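Local coordinates for protein EscN (Escherichia coli O127:H6, PDB 2OBL) that belongs to the type III secretion system ATPases, a P-loop family related to the alpha and beta subunits of ATP synthase, at residues Asp9-Arg14 / Pro30-Glu35. The protein carries 1 engineered substitution. Sequence-based numbering, arbitrary orientation.
Sequences DALLGR and PYLPFE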
ATOM      1  N   ASP A   9       5.247  17.494  16.435  1.00 21.49           N
ATOM      2  CA  ASP A   9       4.860  17.980  15.115  1.00 21.90           C
ATOM      3  C   ASP A   9       6.078  18.243  14.221  1.00 21.60           C
ATOM      4  O   ASP A   9       5.979  18.149  12.997  1.00 22.28           O
ATOM      5  CB  ASP A   9       4.017  19.251  15.218  1.00 22.07           C
ATOM      6  CG  ASP A   9       2.634  19.004  15.782  1.00 22.64           C
ATOM      7  OD1 ASP A   9       2.210  17.835  15.927  1.00 23.38           O
ATOM      8  OD2 ASP A   9       1.957  20.006  16.079  1.00 23.50           O
ATOM      9  N   ALA A  10       7.224  18.558  14.829  1.00 20.87           N
ATOM     10  CA  ALA A  10       8.423  18.945  14.076  1.00 20.42           C
ATOM     11  C   ALA A  10       8.995  17.806  13.235  1.00 20.51           C
ATOM     12  O   ALA A  10       9.938  18.003  12.452  1.00 19.76           O
ATOM     13  CB  ALA A  10       9.505  19.529  15.014  1.00 20.93           C
ATOM     14  N   LEU A  11       8.405  16.620  13.385  1.00 19.92           N
ATOM     15  CA  LEU A  11       8.807  15.464  12.609  1.00 19.91           C
ATOM     16  C   LEU A  11       8.405  15.621  11.144  1.00 19.70           C
ATOM     17  O   LEU A  11       9.006  15.011  10.267  1.00 20.29           O
ATOM     18  CB  LEU A  11       8.198  14.174  13.182  1.00 19.35           C
ATOM     19  CG  LEU A  11       8.739  13.616  14.498  1.00 18.71           C
ATOM     20  CD1 LEU A  11       7.908  12.440  14.966  1.00 19.44           C
ATOM     21  CD2 LEU A  11      10.201  13.203  14.350  1.00 19.98           C
ATOM     22  N   LEU A  12       7.384  16.429  10.875  1.00 20.25           N
ATOM     23  CA  LEU A  12       6.892  16.584   9.505  1.00 20.66           C
ATOM     24  C   LEU A  12       7.936  17.215   8.579  1.00 20.86           C
ATOM     25  O   LEU A  12       8.592  18.212   8.939  1.00 20.31           O
ATOM     26  CB  LEU A  12       5.612  17.415   9.467  1.00 21.26           C
ATOM     27  CG  LEU A  12       4.318  16.793   9.982  1.00 22.60           C
ATOM     28  CD1 LEU A  12       3.166  17.754   9.725  1.00 22.82           C
ATOM     29  CD2 LEU A  12       4.059  15.448   9.311  1.00 22.49           C
ATOM     30  N   GLY A  13       8.082  16.626   7.397  1.00 20.63           N
ATOM     31  CA  GLY A  13       9.025  17.089   6.389  1.00 21.88           C
ATOM     32  C   GLY A  13      10.433  16.572   6.611  1.00 21.77           C
ATOM     33  O   GLY A  13      11.352  16.940   5.884  1.00 24.08           O
ATOM     34  N   ARG A  14      10.610  15.698   7.593  1.00 22.01           N
ATOM     35  CA  ARG A  14      11.956  15.273   7.984  1.00 22.49           C
ATOM     36  C   ARG A  14      12.313  13.829   7.653  1.00 21.77           C
ATOM     37  O   ARG A  14      11.457  12.948   7.657  1.00 21.32           O
ATOM     38  CB  ARG A  14      12.188  15.518   9.470  1.00 24.22           C
ATOM     39  CG  ARG A  14      12.129  16.987   9.845  1.00 28.01           C
ATOM     40  CD  ARG A  14      12.939  17.266  11.088  1.00 31.09           C
ATOM     41  NE  ARG A  14      13.443  18.637  11.079  1.00 34.52           N
ATOM     42  CZ  ARG A  14      14.706  18.968  10.830  1.00 35.09           C
ATOM     43  NH1 ARG A  14      15.624  18.027  10.588  1.00 35.66           N
ATOM     44  NH2 ARG A  14      15.055  20.240  10.834  1.00 36.55           N
ATOM     45  N   PRO A  30      15.331  19.991  15.458  1.00 22.57           N
ATOM     46  CA  PRO A  30      13.884  20.022  15.623  1.00 22.57           C
ATOM     47  C   PRO A  30      13.487  19.847  17.089  1.00 23.45           C
ATOM     48  O   PRO A  30      14.188  19.182  17.854  1.00 23.27           O
ATOM     49  CB  PRO A  30      13.390  18.860  14.755  1.00 23.53           C
ATOM     50  CG  PRO A  30      14.595  18.013  14.483  1.00 23.16           C
ATOM     51  CD  PRO A  30      15.791  18.890  14.594  1.00 22.91           C
ATOM     52  N   TYR A  31      12.393  20.498  17.470  1.00 23.77           N
ATOM     53  CA  TYR A  31      11.832  20.406  18.813  1.00 24.88           C
ATOM     54  C   TYR A  31      10.939  19.173  18.918  1.00 24.84           C
ATOM     55  O   TYR A  31       9.869  19.116  18.303  1.00 25.98           O
ATOM     56  CB  TYR A  31      11.021  21.667  19.099  1.00 25.45           C
ATOM     57  CG  TYR A  31      10.362  21.732  20.457  1.00 25.40           C
ATOM     58  CD1 TYR A  31      11.105  21.610  21.623  1.00 25.56           C
ATOM     59  CD2 TYR A  31       8.994  21.951  20.569  1.00 25.70           C
ATOM     60  CE1 TYR A  31      10.496  21.686  22.872  1.00 25.85           C
ATOM     61  CE2 TYR A  31       8.376  22.031  21.807  1.00 25.85           C
ATOM     62  CZ  TYR A  31       9.133  21.899  22.954  1.00 25.89           C
ATOM     63  OH  TYR A  31       8.519  21.977  24.185  1.00 25.78           O
ATOM     64  N   LEU A  32      11.398  18.176  19.670  1.00 24.81           N
ATOM     65  CA  LEU A  32      10.659  16.924  19.829  1.00 24.50           C
ATOM     66  C   LEU A  32      10.501  16.628  21.309  1.00 24.73           C
ATOM     67  O   LEU A  32      11.273  15.864  21.886  1.00 25.08           O
ATOM     68  CB  LEU A  32      11.386  15.775  19.136  1.00 24.33           C
ATOM     69  CG  LEU A  32      11.630  15.924  17.633  1.00 24.45           C
ATOM     70  CD1 LEU A  32      12.478  14.781  17.117  1.00 24.97           C
ATOM     71  CD2 LEU A  32      10.313  16.010  16.861  1.00 24.63           C
ATOM     72  N   PRO A  33       9.485  17.234  21.927  1.00 24.74           N
ATOM     73  CA  PRO A  33       9.351  17.273  23.380  1.00 25.07           C
ATOM     74  C   PRO A  33       8.772  16.004  24.017  1.00 25.69           C
ATOM     75  O   PRO A  33       8.846  15.859  25.241  1.00 26.46           O
ATOM     76  CB  PRO A  33       8.415  18.461  23.605  1.00 24.72           C
ATOM     77  CG  PRO A  33       7.590  18.542  22.375  1.00 24.40           C
ATOM     78  CD  PRO A  33       8.377  17.925  21.242  1.00 24.53           C
ATOM     79  N   PHE A  34       8.212  15.104  23.209  1.00 26.34           N
ATOM     80  CA  PHE A  34       7.491  13.935  23.732  1.00 26.25           C
ATOM     81  C   PHE A  34       8.220  12.616  23.532  1.00 25.72           C
ATOM     82  O   PHE A  34       8.751  12.353  22.461  1.00 26.81           O
ATOM     83  CB  PHE A  34       6.110  13.816  23.079  1.00 25.70           C
ATOM     84  CG  PHE A  34       5.375  15.119  22.974  1.00 25.93           C
ATOM     85  CD1 PHE A  34       5.042  15.835  24.115  1.00 25.36           C
ATOM     86  CD2 PHE A  34       5.005  15.623  21.736  1.00 25.64           C
ATOM     87  CE1 PHE A  34       4.362  17.035  24.021  1.00 25.49           C
ATOM     88  CE2 PHE A  34       4.325  16.817  21.631  1.00 25.30           C
ATOM     89  CZ  PHE A  34       4.001  17.530  22.777  1.00 25.48           C
ATOM     90  N   GLU A  35       8.219  11.771  24.558  1.00 25.15           N
ATOM     91  CA  GLU A  35       8.653  10.388  24.384  1.00 25.42           C
ATOM     92  C   GLU A  35       7.458   9.443  24.286  1.00 24.42           C
ATOM     93  O   GLU A  35       6.481   9.565  25.034  1.00 22.83           O
ATOM     94  CB  GLU A  35       9.532   9.925  25.539  1.00 27.63           C
ATOM     95  CG  GLU A  35      10.897  10.560  25.616  1.00 29.61           C
ATOM     96  CD  GLU A  35      11.722   9.960  26.737  1.00 30.34           C
ATOM     97  OE1 GLU A  35      11.198   9.851  27.867  1.00 31.44           O
ATOM     98  OE2 GLU A  35      12.890   9.595  26.487  1.00 31.42           O
TER
HETATM   99  O   HOH W   1       7.389  19.586  17.528  1.00 30.39           O
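Ala10 and Pro30 bring their backbones to 5.8 Å between CA atoms, where the 3-10 segment 9-11 passes the irregular chain ahead of strand 34-37. No direct hydrogen bond joins 9-14 to 30-35; instead one water, accepting from Ala10 N and donating to Tyr31 O at 2.6 Å, bridges the two main chains. Ala10 CB lies beside this bridge, 3.3 Å from Tyr31 O and 4.0 Å from Pro30 CB. Deeper in, Leu32 reaches Leu11: the two side chains cross at about a right angle, with Leu32 CD2 against Leu11 CG at 3.7 Å and both Leu32 methyls near Leu11 CD2. The example shows how a P-loop NTPase domain attaches a peripheral two-stranded antiparallel sheet, strands 4-7 and 34-37, to its central sheet. Leu11 also packs on Ile151 of helix 138-156 and Val128 of strand 127-132, while the type II turn from Leu11 to Arg14, with Gly13 at positive phi (83°), leads into strand 15-16 beside 127-132. At the end of the turn, Arg14 extends from CG to NE and lays its guanidinium across Pro30, whose CG sits 3.6 Å above the guanidinium plane, displaced toward the rim. Ala10 O lies at the guanidinium edge, in its plane, and a long, weak ion pair links Arg14 NH1 to Glu24. Pro30 also touches Pro22.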